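Local coordinates for protein glutathione S-transferase (PDB 3AY8) that probably transfers glutathione to electrophilic compounds and works as a homodimer with the fold of the cytosolic transferases, at residues Gly13-Ala18 with Cys54-Asp59; Gln84-Asp89 with Pro156-Thr161; Gln98-Asp103 with Asp160-Ala165. All coordinates share one frame; numbering follows the deposited sequence.

Contact 1 of 3, residues Gly13-Ala18 with Cys54-Asp59; sequences GPSRGA and CVPTLD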
loop_
_atom_site.group_PDB
_atom_site.type_symbol
_atom_site.label_atom_id
_atom_site.label_comp_id
_atom_site.label_asym_id
_atom_site.label_seq_id
_atom_site.Cartn_x
_atom_site.Cartn_y
_atom_site.Cartn_z
ATOM N N GLY A 13 -6.183 2.580 -12.761
ATOM C CA GLY A 13 -6.490 3.402 -11.587
ATOM C C GLY A 13 -5.275 4.103 -10.976
ATOM O O GLY A 13 -5.282 5.329 -10.809
ATOM N N PRO A 14 -4.239 3.329 -10.591
ATOM C CA PRO A 14 -3.035 3.941 -9.992
ATOM C C PRO A 14 -2.375 4.963 -10.920
ATOM O O PRO A 14 -1.935 6.010 -10.463
ATOM C CB PRO A 14 -2.117 2.735 -9.740
ATOM C CG PRO A 14 -3.097 1.610 -9.466
ATOM C CD PRO A 14 -4.215 1.856 -10.478
ATOM N N SER A 15 -2.322 4.673 -12.217
ATOM C CA SER A 15 -1.794 5.646 -13.178
ATOM C C SER A 15 -2.647 6.913 -13.169
ATOM O O SER A 15 -2.112 8.019 -13.140
ATOM C CB SER A 15 -1.684 5.039 -14.587
ATOM O OG SER A 15 -0.734 5.747 -15.362
ATOM N N ARG A 16 -3.970 6.751 -13.127
ATOM C CA ARG A 16 -4.872 7.898 -13.066
ATOM C C ARG A 16 -4.719 8.695 -11.768
ATOM O O ARG A 16 -4.826 9.918 -11.779
ATOM C CB ARG A 16 -6.329 7.475 -13.304
ATOM C CG ARG A 16 -6.693 7.386 -14.800
ATOM C CD ARG A 16 -8.162 7.004 -15.016
ATOM N NE ARG A 16 -8.396 5.558 -14.893
ATOM C CZ ARG A 16 -8.947 4.973 -13.827
ATOM N NH1 ARG A 16 -9.110 3.654 -13.795
ATOM N NH2 ARG A 16 -9.350 5.707 -12.798
ATOM N N GLY A 17 -4.434 7.996 -10.665
ATOM C CA GLY A 17 -4.218 8.647 -9.365
ATOM C C GLY A 17 -2.984 9.536 -9.345
ATOM O O GLY A 17 -2.986 10.611 -8.734
ATOM N N ALA A 18 -1.926 9.081 -10.001
ATOM C CA ALA A 18 -0.705 9.886 -10.142
ATOM C C ALA A 18 -0.963 11.145 -10.979
ATOM O O ALA A 18 -0.516 12.242 -10.608
ATOM C CB ALA A 18 0.418 9.047 -10.755
ATOM N N CYS A 54 6.668 -0.801 -15.450
ATOM C CA CYS A 54 5.863 -0.213 -14.379
ATOM C C CYS A 54 5.178 1.080 -14.816
ATOM O O CYS A 54 5.822 2.013 -15.291
ATOM C CB CYS A 54 6.695 0.002 -13.111
ATOM S SG CYS A 54 7.221 -1.540 -12.310
ATOM N N VAL A 55 3.851 1.101 -14.662
ATOM C CA VAL A 55 3.050 2.295 -14.923
ATOM C C VAL A 55 2.163 2.574 -13.692
ATOM O O VAL A 55 1.556 1.652 -13.141
ATOM C CB VAL A 55 2.200 2.159 -16.224
ATOM C CG1 VAL A 55 1.326 3.380 -16.438
ATOM C CG2 VAL A 55 3.092 1.955 -17.450
ATOM N N PRO A 56 2.110 3.843 -13.230
ATOM C CA PRO A 56 2.774 5.035 -13.742
ATOM C C PRO A 56 4.251 5.094 -13.379
ATOM O O PRO A 56 4.675 4.527 -12.360
ATOM C CB PRO A 56 2.018 6.174 -13.068
ATOM C CG PRO A 56 1.569 5.594 -11.776
ATOM C CD PRO A 56 1.329 4.140 -12.014
ATOM N N THR A 57 5.025 5.752 -14.235
ATOM C CA THR A 57 6.429 6.043 -13.958
ATOM C C THR A 57 6.641 7.534 -14.213
ATOM O O THR A 57 6.233 8.060 -15.253
ATOM C CB THR A 57 7.365 5.211 -14.855
ATOM O OG1 THR A 57 7.278 3.828 -14.497
ATOM C CG2 THR A 57 8.832 5.672 -14.747
ATOM N N LEU A 58 7.247 8.204 -13.240
ATOM C CA LEU A 58 7.611 9.591 -13.370
ATOM C C LEU A 58 9.098 9.693 -13.747
ATOM O O LEU A 58 9.941 9.027 -13.145
ATOM C CB LEU A 58 7.350 10.319 -12.053
ATOM C CG LEU A 58 7.532 11.839 -12.006
ATOM C CD1 LEU A 58 6.363 12.574 -12.675
ATOM C CD2 LEU A 58 7.712 12.305 -10.575
ATOM N N ASP A 59 9.400 10.507 -14.753
ATOM C CA ASP A 59 10.784 10.905 -15.046
ATOM C C ASP A 59 10.924 12.403 -14.777
ATOM O O ASP A 59 10.502 13.237 -15.584
ATOM C CB ASP A 59 11.161 10.569 -16.492
ATOM C CG ASP A 59 12.645 10.832 -16.804
ATOM O OD1 ASP A 59 13.319 11.606 -16.086
ATOM O OD2 ASP A 59 13.137 10.254 -17.785
#
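With OG anti to its backbone N (chi1 -157°) and CG1 of V55 likewise anti (chi1 177°), S15 and V55 point a hydroxyl and a methyl at one another. In this conformer S15 OG lies 3.3 Å from V55 CG1. That closeness deserves some caution, because V55 is modelled in two positions. The hydroxyl makes no hydrogen bond across the contact: its polar partner is the backbone N-H of F9, which leaves the approach to V55 as plain van der Waals touching.

P56 carries most of the meeting. The peptide bond before it is cis, and its ring lies along the first turn of helix 13-25, spread over backbone as much as side chain. P56 CG is 3.6 Å from S15 CA, and P56 CD is 3.7 Å from S15 N. Farther along the same ring, P56 CB reaches S15 OG at 3.6 Å. The CA atoms of S15 and P56 are only 4.6 Å apart, the closest such pair across the two segments. Together these pieces form a hallmark of the thioredoxin fold, a cis-proline leading into a strand of the central sheet and set against the start of the first helix. In glutathione transferases this corner borders the glutathione site, and the residue ahead of the proline commonly offers its backbone to the peptide-like ligand.

One helical turn on from P14, the methyl of A18 meets the same ring, with A18 CB 3.8 Å from P56 CG. P14 O faces that ring carbon too, at 3.8 Å from P56 CG, while accepting the helical bond from A18 N. L6 of strand 5-8 and S68 of helix 68-79 also pack against P56.

Contact 2 of 3, residues Gln84-Asp89 with Pro156-Thr161; sequences QWYPKD and PTIADT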
loop_
_atom_site.group_PDB
_atom_site.type_symbol
_atom_site.label_atom_id
_atom_site.label_comp_id
_atom_site.label_asym_id
_atom_site.label_seq_id
_atom_site.Cartn_x
_atom_site.Cartn_y
_atom_site.Cartn_z
ATOM N N GLN A 84 -1.828 22.617 1.396
ATOM C CA GLN A 84 -3.150 21.978 1.391
ATOM C C GLN A 84 -3.137 20.506 0.992
ATOM O O GLN A 84 -3.710 19.665 1.680
ATOM C CB GLN A 84 -4.126 22.728 0.463
ATOM C CG GLN A 84 -5.584 22.364 0.696
ATOM C CD GLN A 84 -6.429 22.359 -0.576
ATOM O OE1 GLN A 84 -6.994 21.331 -0.941
ATOM N NE2 GLN A 84 -6.522 23.507 -1.246
ATOM N N TRP A 85 -2.491 20.215 -0.129
ATOM C CA TRP A 85 -2.606 18.906 -0.794
ATOM C C TRP A 85 -1.877 17.773 -0.069
ATOM O O TRP A 85 -2.290 16.625 -0.145
ATOM C CB TRP A 85 -2.223 18.997 -2.272
ATOM C CG TRP A 85 -3.218 19.811 -3.072
ATOM C CD1 TRP A 85 -3.090 21.123 -3.450
ATOM C CD2 TRP A 85 -4.490 19.374 -3.573
ATOM N NE1 TRP A 85 -4.194 21.524 -4.156
ATOM C CE2 TRP A 85 -5.073 20.475 -4.247
ATOM C CE3 TRP A 85 -5.199 18.164 -3.515
ATOM C CZ2 TRP A 85 -6.328 20.396 -4.873
ATOM C CZ3 TRP A 85 -6.449 18.088 -4.133
ATOM C CH2 TRP A 85 -7.001 19.198 -4.799
ATOM N N TYR A 86 -0.810 18.114 0.646
ATOM C CA TYR A 86 -0.043 17.146 1.435
ATOM C C TYR A 86 0.571 17.904 2.613
ATOM O O TYR A 86 1.711 18.341 2.529
ATOM C CB TYR A 86 1.045 16.513 0.565
ATOM C CG TYR A 86 1.731 15.286 1.141
ATOM C CD1 TYR A 86 1.005 14.299 1.822
ATOM C CD2 TYR A 86 3.096 15.095 0.969
ATOM C CE1 TYR A 86 1.634 13.171 2.337
ATOM C CE2 TYR A 86 3.739 13.966 1.481
ATOM C CZ TYR A 86 2.996 13.010 2.160
ATOM O OH TYR A 86 3.619 11.891 2.662
ATOM N N PRO A 87 -0.197 18.079 3.705
ATOM C CA PRO A 87 0.259 18.964 4.799
ATOM C C PRO A 87 1.578 18.541 5.431
ATOM O O PRO A 87 1.836 17.339 5.601
ATOM C CB PRO A 87 -0.881 18.903 5.815
ATOM C CG PRO A 87 -2.099 18.578 4.990
ATOM C CD PRO A 87 -1.581 17.620 3.916
ATOM N N LYS A 88 2.400 19.534 5.767
ATOM C CA LYS A 88 3.708 19.274 6.343
ATOM C C LYS A 88 3.625 18.904 7.821
ATOM O O LYS A 88 4.493 18.185 8.308
ATOM C CB LYS A 88 4.660 20.448 6.112
ATOM C CG LYS A 88 4.840 20.774 4.627
ATOM C CD LYS A 88 6.097 21.588 4.352
ATOM C CE LYS A 88 7.103 20.786 3.534
ATOM N NZ LYS A 88 6.661 20.715 2.116
ATOM N N ASP A 89 2.588 19.373 8.520
ATOM C CA ASP A 89 2.338 18.954 9.918
ATOM C C ASP A 89 2.356 17.415 9.984
ATOM O O ASP A 89 1.685 16.754 9.181
ATOM C CB ASP A 89 0.995 19.514 10.430
ATOM C CG ASP A 89 0.601 18.968 11.817
ATOM O OD1 ASP A 89 1.011 19.562 12.841
ATOM O OD2 ASP A 89 -0.140 17.960 11.892
ATOM N N PRO A 156 -9.561 18.901 0.341
ATOM C CA PRO A 156 -9.068 17.766 -0.451
ATOM C C PRO A 156 -7.549 17.608 -0.348
ATOM O O PRO A 156 -6.840 18.588 -0.148
ATOM C CB PRO A 156 -9.509 18.093 -1.883
ATOM C CG PRO A 156 -9.778 19.571 -1.902
ATOM C CD PRO A 156 -10.124 19.980 -0.497
ATOM N N THR A 157 -7.064 16.372 -0.430
ATOM C CA THR A 157 -5.628 16.105 -0.352
ATOM C C THR A 157 -5.301 15.100 -1.443
ATOM O O THR A 157 -6.213 14.632 -2.138
ATOM C CB THR A 157 -5.219 15.536 1.031
ATOM O OG1 THR A 157 -5.923 14.308 1.275
ATOM C CG2 THR A 157 -5.542 16.541 2.171
ATOM N N ILE A 158 -4.020 14.768 -1.609
ATOM C CA ILE A 158 -3.646 13.686 -2.514
ATOM C C ILE A 158 -4.242 12.328 -2.114
ATOM O O ILE A 158 -4.286 11.419 -2.935
ATOM C CB ILE A 158 -2.105 13.554 -2.739
ATOM C CG1 ILE A 158 -1.369 13.199 -1.445
ATOM C CG2 ILE A 158 -1.526 14.818 -3.398
ATOM C CD1 ILE A 158 0.113 12.859 -1.687
ATOM N N ALA A 159 -4.678 12.176 -0.865
ATOM C CA ALA A 159 -5.411 10.949 -0.486
ATOM C C ALA A 159 -6.739 10.860 -1.274
ATOM O O ALA A 159 -7.148 9.782 -1.708
ATOM C CB ALA A 159 -5.655 10.904 1.010
ATOM N N ASP A 160 -7.380 12.000 -1.508
ATOM C CA ASP A 160 -8.608 12.015 -2.328
ATOM C C ASP A 160 -8.359 11.710 -3.792
ATOM O O ASP A 160 -9.144 10.999 -4.396
ATOM C CB ASP A 160 -9.360 13.340 -2.200
ATOM C CG ASP A 160 -9.755 13.639 -0.773
ATOM O OD1 ASP A 160 -10.771 13.066 -0.304
ATOM O OD2 ASP A 160 -9.052 14.446 -0.135
ATOM N N THR A 161 -7.286 12.243 -4.371
ATOM C CA THR A 161 -6.994 11.942 -5.775
ATOM C C THR A 161 -6.742 10.440 -6.000
ATOM O O THR A 161 -7.263 9.865 -6.950
ATOM C CB THR A 161 -5.875 12.827 -6.354
ATOM O OG1 THR A 161 -4.771 12.861 -5.454
ATOM C CG2 THR A 161 -6.397 14.272 -6.556
#
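W85 lends its carbonyl to a helix that begins more than 70 residues later: I158 N, in the first turn of helix 158-173, donates to W85 O at 2.9 Å, nearly straight at 164° and in the carbonyl plane. T157 CB sits 3.3 Å from the same W85 O, packed against it.

Within the segment, T157 and D160 form a capping box: T157 N donates to D160 OD2 at 2.8 Å through the lone pair turned away from OD1, and A159 N gives a longer, bent bond to T157 OG1. D160 OD1 is held in turn by V151 N and W186 NE1. A capping box at the start of this helix is a recurrent feature of glutathione transferases.

The benzo part of the W85 indole lies against P156, with W85 CZ3 3.8 Å from P156 CB, while T157 C and I158 N sit at the ring's edge. A24 and I25 of helix 13-25 also touch the indole. An alanine in place of W85 would keep the backbone carbonyl but would probably open a gap beside P156 and leave A24 and I25 without their aromatic neighbour. I158, with CG1 between N and the carbonyl carbon (chi1 63°), lays CD1 over one face of the Y86 ring, a CH-pi contact 4.2 Å from CD1 to the centroid. Y86 OH is tied to N97.

With a backbone bond at W85 O and apolar packing from both the indole and the Y86 ring, the 84-89 loop is probably held to the helix start by main chain and side chains alike.

Contact 3 of 3, residues Gln98-Asp103 with Asp160-Ala165; sequences QRLYFD and DTSIYA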
loop_
_atom_site.group_PDB
_atom_site.type_symbol
_atom_site.label_atom_id
_atom_site.label_comp_id
_atom_site.label_asym_id
_atom_site.label_seq_id
_atom_site.Cartn_x
_atom_site.Cartn_y
_atom_site.Cartn_z
ATOM N N GLN A 98 -1.794 7.496 5.862
ATOM C CA GLN A 98 -2.673 6.422 6.314
ATOM C C GLN A 98 -3.732 6.105 5.257
ATOM O O GLN A 98 -3.902 4.939 4.886
ATOM C CB GLN A 98 -3.324 6.793 7.652
ATOM C CG GLN A 98 -4.105 5.694 8.339
ATOM C CD GLN A 98 -5.085 6.254 9.368
ATOM O OE1 GLN A 98 -6.102 6.867 9.019
ATOM N NE2 GLN A 98 -4.771 6.067 10.630
ATOM N N ARG A 99 -4.434 7.133 4.757
ATOM C CA ARG A 99 -5.436 6.905 3.713
ATOM C C ARG A 99 -4.799 6.392 2.412
ATOM O O ARG A 99 -5.404 5.589 1.707
ATOM C CB ARG A 99 -6.277 8.169 3.422
ATOM C CG ARG A 99 -6.894 8.843 4.641
ATOM C CD ARG A 99 -7.752 7.955 5.512
ATOM N NE ARG A 99 -8.729 8.761 6.252
ATOM C CZ ARG A 99 -9.073 8.586 7.526
ATOM N NH1 ARG A 99 -8.523 7.632 8.251
ATOM N NH2 ARG A 99 -9.984 9.375 8.075
ATOM N N LEU A 100 -3.594 6.867 2.103
ATOM C CA LEU A 100 -2.857 6.381 0.928
ATOM C C LEU A 100 -2.535 4.905 1.064
ATOM O O LEU A 100 -2.743 4.145 0.123
ATOM C CB LEU A 100 -1.580 7.203 0.667
ATOM C CG LEU A 100 -1.809 8.639 0.160
ATOM C CD1 LEU A 100 -0.518 9.484 0.236
ATOM C CD2 LEU A 100 -2.389 8.640 -1.272
ATOM N N TYR A 101 -2.044 4.489 2.234
ATOM C CA TYR A 101 -1.772 3.069 2.459
ATOM C C TYR A 101 -3.048 2.249 2.470
ATOM O O TYR A 101 -3.056 1.135 1.978
ATOM C CB TYR A 101 -0.925 2.819 3.727
ATOM C CG TYR A 101 0.520 3.221 3.512
ATOM C CD1 TYR A 101 1.362 2.479 2.676
ATOM C CD2 TYR A 101 1.031 4.366 4.112
ATOM C CE1 TYR A 101 2.689 2.875 2.464
ATOM C CE2 TYR A 101 2.337 4.763 3.898
ATOM C CZ TYR A 101 3.158 4.021 3.078
ATOM O OH TYR A 101 4.456 4.448 2.889
ATOM N N PHE A 102 -4.135 2.820 2.987
ATOM C CA PHE A 102 -5.461 2.196 2.854
ATOM C C PHE A 102 -5.837 1.987 1.378
ATOM O O PHE A 102 -6.311 0.917 1.009
ATOM C CB PHE A 102 -6.505 3.024 3.615
ATOM C CG PHE A 102 -7.931 2.645 3.325
ATOM C CD1 PHE A 102 -8.566 1.641 4.062
ATOM C CD2 PHE A 102 -8.645 3.297 2.324
ATOM C CE1 PHE A 102 -9.889 1.300 3.790
ATOM C CE2 PHE A 102 -9.988 2.961 2.053
ATOM C CZ PHE A 102 -10.604 1.975 2.787
ATOM N N ASP A 103 -5.612 2.997 0.530
ATOM C CA ASP A 103 -5.847 2.853 -0.905
ATOM C C ASP A 103 -5.018 1.684 -1.486
ATOM O O ASP A 103 -5.537 0.848 -2.228
ATOM C CB ASP A 103 -5.504 4.151 -1.660
ATOM C CG ASP A 103 -5.844 4.070 -3.136
ATOM O OD1 ASP A 103 -7.034 3.866 -3.463
ATOM O OD2 ASP A 103 -4.930 4.195 -3.975
ATOM N N ASP A 160 -7.380 12.000 -1.508
ATOM C CA ASP A 160 -8.608 12.015 -2.328
ATOM C C ASP A 160 -8.359 11.710 -3.792
ATOM O O ASP A 160 -9.144 10.999 -4.396
ATOM C CB ASP A 160 -9.360 13.340 -2.200
ATOM C CG ASP A 160 -9.755 13.639 -0.773
ATOM O OD1 ASP A 160 -10.771 13.066 -0.304
ATOM O OD2 ASP A 160 -9.052 14.446 -0.135
ATOM N N THR A 161 -7.286 12.243 -4.371
ATOM C CA THR A 161 -6.994 11.942 -5.775
ATOM C C THR A 161 -6.742 10.440 -6.000
ATOM O O THR A 161 -7.263 9.865 -6.950
ATOM C CB THR A 161 -5.875 12.827 -6.354
ATOM O OG1 THR A 161 -4.771 12.861 -5.454
ATOM C CG2 THR A 161 -6.397 14.272 -6.556
ATOM N N SER A 162 -5.982 9.802 -5.104
ATOM C CA SER A 162 -5.704 8.366 -5.226
ATOM C C SER A 162 -6.959 7.512 -5.013
ATOM O O SER A 162 -7.251 6.605 -5.799
ATOM C CB SER A 162 -4.608 7.951 -4.233
ATOM O OG SER A 162 -3.337 8.435 -4.666
ATOM N N ILE A 163 -7.691 7.793 -3.936
ATOM C CA ILE A 163 -8.891 7.026 -3.608
ATOM C C ILE A 163 -10.006 7.275 -4.645
ATOM O O ILE A 163 -10.733 6.362 -5.003
ATOM C CB ILE A 163 -9.338 7.277 -2.137
ATOM C CG1 ILE A 163 -8.241 6.760 -1.180
ATOM C CG2 ILE A 163 -10.650 6.576 -1.831
ATOM C CD1 ILE A 163 -8.514 7.007 0.332
ATOM N N TYR A 164 -10.089 8.496 -5.168
ATOM C CA TYR A 164 -10.991 8.779 -6.284
ATOM C C TYR A 164 -10.635 7.951 -7.539
ATOM O O TYR A 164 -11.524 7.381 -8.188
ATOM C CB TYR A 164 -11.051 10.290 -6.563
ATOM C CG TYR A 164 -11.816 10.694 -7.804
ATOM C CD1 TYR A 164 -13.072 10.138 -8.094
ATOM C CD2 TYR A 164 -11.300 11.665 -8.675
ATOM C CE1 TYR A 164 -13.777 10.503 -9.231
ATOM C CE2 TYR A 164 -12.005 12.058 -9.812
ATOM C CZ TYR A 164 -13.244 11.460 -10.087
ATOM O OH TYR A 164 -13.961 11.834 -11.197
ATOM N N ALA A 165 -9.347 7.851 -7.863
ATOM C CA ALA A 165 -8.920 7.035 -9.006
ATOM C C ALA A 165 -9.343 5.575 -8.832
ATOM O O ALA A 165 -9.821 4.928 -9.781
ATOM C CB ALA A 165 -7.401 7.143 -9.222
HETATM O O HOH W 1 -5.049 5.241 -6.538
#
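D103 OD2 takes a bond from a water at 2.8 Å and a salt bridge from R69 NE, while the other carboxylate oxygen, OD1, is hydrogen-bonded to S166 OG. The water donates a second time, to S162 O at 2.7 Å, and so bridges the two helices, which make no direct hydrogen bond here. With CG anti to the backbone N (chi1 -175°), the carboxylate of D103 reaches across to the S162-I163 backbone, and D103 OD1 comes 3.7 Å from I163 CA.

This pairing belongs to the all-helical C-terminal domain of the glutathione transferase fold. The axes of 98-103 and 160-165 run almost parallel, inclined by 18° and 9.3 Å apart at closest. R69 lies on helix 68-79, so its salt bridge ties the pair to the N-terminal half of the chain.

Away from the carboxylate the contact is mostly apolar. I163 sets CD1 against R99 and F102: CD1 is 3.7 Å from R99 O and meets the edge of the F102 ring, near its plane, at 4.2 Å from F102 CD2. L141 of helix 128-147 packs on both I163 and F102. L100 turns CD2 to the hydroxyl of S162, with L100 CD2 3.5 Å from S162 OG, and also touches Y101 of the second subunit, whose ring stacks on Y101 of this chain.

How the contacts relate
Contacts 2 and 3 share helix 158-173: D160 and T161 belong to both, so the capped helix start runs straight on into the helix pairing, with centres 10 Å apart. Between them A159 CB packs on R99 CB at 3.7 Å. Contact 1 belongs to the thioredoxin-like part and is centred 14 Å from contact 3. The two meet through R16, whose NH2 reaches A165 O at 3.2 Å, and through G13 O, 3.2 Å from A165 CB. Contact 2 stays farther off, its centre 18 Å from that of contact 1, although their nearest atoms come within about 4 Å. Of the three, contact 1 is the one that probably borders the glutathione site, as in related transferases.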